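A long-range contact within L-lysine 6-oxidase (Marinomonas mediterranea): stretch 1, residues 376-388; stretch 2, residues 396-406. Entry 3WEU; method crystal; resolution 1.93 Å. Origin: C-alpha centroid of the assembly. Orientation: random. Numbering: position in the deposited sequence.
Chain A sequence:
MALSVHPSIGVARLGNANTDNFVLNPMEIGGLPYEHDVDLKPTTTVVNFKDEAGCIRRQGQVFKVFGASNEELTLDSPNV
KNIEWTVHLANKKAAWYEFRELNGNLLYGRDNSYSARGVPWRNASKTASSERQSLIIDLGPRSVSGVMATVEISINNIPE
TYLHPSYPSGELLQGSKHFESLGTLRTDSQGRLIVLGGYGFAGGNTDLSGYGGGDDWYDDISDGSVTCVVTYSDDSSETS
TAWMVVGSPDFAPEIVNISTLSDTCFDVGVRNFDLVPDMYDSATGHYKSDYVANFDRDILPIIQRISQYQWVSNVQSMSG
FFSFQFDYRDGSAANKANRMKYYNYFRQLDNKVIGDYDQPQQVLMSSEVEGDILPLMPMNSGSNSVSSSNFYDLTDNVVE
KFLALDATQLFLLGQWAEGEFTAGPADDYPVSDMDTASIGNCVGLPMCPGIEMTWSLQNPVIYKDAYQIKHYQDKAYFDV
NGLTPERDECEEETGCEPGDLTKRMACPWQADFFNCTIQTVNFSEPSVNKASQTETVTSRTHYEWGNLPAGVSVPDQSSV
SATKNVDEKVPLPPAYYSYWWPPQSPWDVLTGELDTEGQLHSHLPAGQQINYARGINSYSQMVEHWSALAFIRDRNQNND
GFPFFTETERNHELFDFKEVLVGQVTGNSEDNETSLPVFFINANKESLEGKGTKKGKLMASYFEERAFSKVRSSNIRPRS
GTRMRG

Stretch 1 (376-388) LMPMNSGSNSVSS
Stretch 2 (396-406) DNVVEKFLALD

The apolar centre of this contact is L403 packed on P378. L403 points its CB toward stretch 1 in a tp rotamer, and its CD2 lies 3.6 Å from P378 CG. P378 follows a cis peptide bond and has a C-gamma endo pucker. L405 (mt) adds a looser contact, its CD2 4.3 Å from P378 CG. Nearby, M379 CE reaches F402 CD1 at 4.1 Å; F402 has chi1 m. A water links M377 O (3.0 Å) to L405 N (2.9 Å).

From here the two backbones run antiparallel. L403 N donates to N380 O at 2.9 Å, and G382 N donates to K401 O at 2.8 Å. S381 and F402 between them form a non-hydrogen-bonded pair, CA to CA 4.5 Å, with diverging side chains. G382 fits closely: an ideal CB would lie 2.6 Å from E400 O and 2.8 Å from F402 O, both clashes.

The chain turns a corner at S383 (phi/psi -80/-6), and a bulge shifts the register by one. K401 is also bent, at -77/-44. Beyond the bulge N384 pairs with E400, CA to CA 4.5 Å. N384 N donates to E400 O at 2.8 Å, and E400 N returns a bond to N384 O at 3.0 Å. The E400 side chain (tt, chi3 -92°) leaves its CA sideways and extended, and its end comes nearer to stretch 1, where OE2 accepts from S383 N at 2.7 Å.

The polar edge is built by two asparagines, both with chi1 t. N384 ND2 donates to V398 O at 2.8 Å, while N384 OD1 accepts from V386 N and S387 N, each at 2.9 Å, which ties the turn to the side chain. N397 points toward stretch 1. Its ND2 donates to S387 OG and to S388 O, both at 2.9 Å, closing the contact.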

# COMPACT_ATOMS: atom_id res chain seq x y z
N LEU A 376 -31.09 25.00 10.35
CA LEU A 376 -32.12 24.42 11.14
C LEU A 376 -31.60 23.46 12.20
O LEU A 376 -30.43 23.07 12.15
CB LEU A 376 -33.16 23.78 10.23
CG LEU A 376 -33.83 24.69 9.21
CD1 LEU A 376 -34.75 23.87 8.32
CD2 LEU A 376 -34.65 25.78 9.87
N MET A 377 -32.45 23.18 13.21
CA MET A 377 -32.02 22.64 14.46
C MET A 377 -32.46 21.20 14.68
O MET A 377 -33.56 20.81 14.26
CB MET A 377 -32.57 23.49 15.62
CG MET A 377 -31.83 24.83 15.69
SD MET A 377 -30.19 24.63 16.39
CE MET A 377 -30.59 24.20 18.05
N PRO A 378 -31.65 20.43 15.41
CA PRO A 378 -30.31 20.76 15.84
C PRO A 378 -29.40 20.72 14.57
O PRO A 378 -29.68 19.95 13.64
CB PRO A 378 -29.96 19.65 16.82
CG PRO A 378 -30.95 18.59 16.59
CD PRO A 378 -32.07 19.10 15.81
N MET A 379 -28.38 21.55 14.55
CA MET A 379 -27.47 21.59 13.41
C MET A 379 -26.33 20.56 13.54
O MET A 379 -25.35 20.77 14.30
CB MET A 379 -26.93 22.97 13.20
CG MET A 379 -26.06 23.11 11.94
SD MET A 379 -26.90 22.56 10.42
CE MET A 379 -25.64 21.35 9.90
N ASN A 380 -26.45 19.49 12.76
CA ASN A 380 -25.64 18.27 12.88
C ASN A 380 -26.05 17.39 11.71
O ASN A 380 -27.14 17.57 11.08
CB ASN A 380 -25.92 17.56 14.18
CG ASN A 380 -24.83 16.60 14.63
OD1 ASN A 380 -23.90 16.99 15.36
ND2 ASN A 380 -24.99 15.28 14.29
N SER A 381 -25.16 16.47 11.36
CA SER A 381 -25.53 15.42 10.40
C SER A 381 -26.69 14.59 10.89
O SER A 381 -26.88 14.40 12.12
CB SER A 381 -24.38 14.49 10.20
OG SER A 381 -24.69 13.57 9.19
N GLY A 382 -27.46 14.12 9.92
CA GLY A 382 -28.42 13.09 10.16
C GLY A 382 -27.85 11.70 9.96
O GLY A 382 -26.63 11.54 9.91
N SER A 383 -28.73 10.70 9.94
CA SER A 383 -28.32 9.32 9.94
C SER A 383 -27.89 8.80 8.55
O SER A 383 -27.48 7.67 8.45
CB SER A 383 -29.33 8.43 10.66
OG SER A 383 -29.38 8.66 12.08
N ASN A 384 -28.05 9.59 7.49
CA ASN A 384 -27.33 9.33 6.26
C ASN A 384 -27.02 10.51 5.39
O ASN A 384 -27.78 10.84 4.45
CB ASN A 384 -27.95 8.22 5.40
CG ASN A 384 -27.13 7.98 4.18
OD1 ASN A 384 -25.93 8.20 4.20
ND2 ASN A 384 -27.74 7.45 3.13
N SER A 385 -25.88 11.12 5.67
CA SER A 385 -25.31 12.17 4.89
C SER A 385 -24.15 11.66 4.00
O SER A 385 -23.41 12.45 3.47
CB SER A 385 -24.73 13.24 5.83
OG SER A 385 -23.88 12.61 6.83
N VAL A 386 -23.99 10.35 3.94
CA VAL A 386 -22.82 9.68 3.37
C VAL A 386 -23.08 9.09 1.99
O VAL A 386 -22.27 9.28 1.05
CB VAL A 386 -22.39 8.55 4.34
CG1 VAL A 386 -21.19 7.81 3.79
CG2 VAL A 386 -21.95 9.20 5.68
N SER A 387 -24.19 8.40 1.83
CA SER A 387 -24.47 7.74 0.50
C SER A 387 -25.72 8.29 -0.19
O SER A 387 -26.68 8.67 0.45
CB SER A 387 -24.57 6.21 0.71
OG SER A 387 -25.60 5.91 1.65
N SER A 388 -25.67 8.42 -1.50
CA SER A 388 -26.78 8.95 -2.26
C SER A 388 -27.85 7.92 -2.53
O SER A 388 -27.65 6.72 -2.31
CB SER A 388 -26.23 9.43 -3.63
OG SER A 388 -25.32 10.48 -3.52
N ASP A 396 -33.04 3.76 -4.74
CA ASP A 396 -33.86 4.33 -3.71
C ASP A 396 -33.26 4.15 -2.28
O ASP A 396 -33.98 3.98 -1.31
CB ASP A 396 -35.27 3.79 -3.76
CG ASP A 396 -35.33 2.33 -3.64
OD1 ASP A 396 -34.30 1.68 -3.45
OD2 ASP A 396 -36.46 1.84 -3.80
N ASN A 397 -31.94 4.20 -2.22
CA ASN A 397 -31.22 4.18 -0.94
C ASN A 397 -31.73 5.33 -0.06
O ASN A 397 -31.91 6.48 -0.55
CB ASN A 397 -29.76 4.34 -1.24
CG ASN A 397 -28.90 4.22 -0.00
OD1 ASN A 397 -29.14 3.36 0.90
ND2 ASN A 397 -27.92 5.13 0.10
N VAL A 398 -31.99 5.04 1.20
CA VAL A 398 -32.57 6.05 2.11
C VAL A 398 -31.49 7.06 2.49
O VAL A 398 -30.37 6.66 2.92
CB VAL A 398 -33.12 5.39 3.35
CG1 VAL A 398 -33.65 6.39 4.39
CG2 VAL A 398 -34.29 4.45 2.95
N VAL A 399 -31.87 8.32 2.35
CA VAL A 399 -31.01 9.48 2.68
C VAL A 399 -31.62 10.18 3.89
O VAL A 399 -32.82 10.31 4.04
CB VAL A 399 -31.00 10.44 1.49
CG1 VAL A 399 -30.37 11.79 1.79
CG2 VAL A 399 -30.30 9.76 0.33
N GLU A 400 -30.76 10.65 4.80
CA GLU A 400 -31.23 11.51 5.89
C GLU A 400 -30.07 12.44 6.25
O GLU A 400 -29.19 12.09 6.99
CB GLU A 400 -31.71 10.70 7.08
CG GLU A 400 -32.37 11.57 8.09
CD GLU A 400 -32.36 10.96 9.46
OE1 GLU A 400 -33.39 10.26 9.77
OE2 GLU A 400 -31.36 11.15 10.24
N LYS A 401 -30.06 13.59 5.65
CA LYS A 401 -28.83 14.41 5.59
C LYS A 401 -28.54 15.12 6.91
O LYS A 401 -27.35 15.17 7.37
CB LYS A 401 -28.97 15.44 4.53
CG LYS A 401 -28.93 14.91 3.12
CD LYS A 401 -28.93 16.06 2.12
CE LYS A 401 -28.67 15.49 0.71
NZ LYS A 401 -28.48 16.62 -0.24
N PHE A 402 -29.60 15.70 7.50
CA PHE A 402 -29.48 16.58 8.69
C PHE A 402 -30.36 16.16 9.84
O PHE A 402 -31.38 15.47 9.67
CB PHE A 402 -29.77 18.06 8.32
CG PHE A 402 -28.91 18.55 7.16
CD1 PHE A 402 -27.55 18.80 7.36
CD2 PHE A 402 -29.46 18.80 5.92
CE1 PHE A 402 -26.74 19.23 6.35
CE2 PHE A 402 -28.65 19.23 4.90
CZ PHE A 402 -27.30 19.46 5.10
N LEU A 403 -29.90 16.54 11.02
CA LEU A 403 -30.47 16.00 12.24
C LEU A 403 -31.82 16.56 12.59
O LEU A 403 -32.11 17.70 12.32
CB LEU A 403 -29.49 16.20 13.42
CG LEU A 403 -29.72 15.47 14.73
CD1 LEU A 403 -29.70 13.95 14.52
CD2 LEU A 403 -28.69 15.90 15.75
N ALA A 404 -32.65 15.74 13.24
CA ALA A 404 -33.87 16.21 13.96
C ALA A 404 -33.77 15.62 15.34
O ALA A 404 -33.04 14.62 15.61
CB ALA A 404 -35.14 15.67 13.28
N LEU A 405 -34.54 16.21 16.25
CA LEU A 405 -34.86 15.58 17.49
C LEU A 405 -35.62 14.28 17.25
O LEU A 405 -36.10 13.97 16.11
CB LEU A 405 -35.72 16.51 18.31
CG LEU A 405 -35.09 17.85 18.73
CD1 LEU A 405 -36.08 18.73 19.45
CD2 LEU A 405 -33.86 17.70 19.59
N ASP A 406 -35.79 13.49 18.30
CA ASP A 406 -36.68 12.35 18.17
C ASP A 406 -38.12 12.83 18.29
O ASP A 406 -38.38 13.95 18.66
CB ASP A 406 -36.30 11.16 19.10
CG ASP A 406 -36.58 11.36 20.56
OD1 ASP A 406 -37.69 11.84 20.90
OD2 ASP A 406 -35.73 10.90 21.43
O HOH W 1 -35.54 18.69 15.13
O HOH W 2 -31.32 10.42 12.55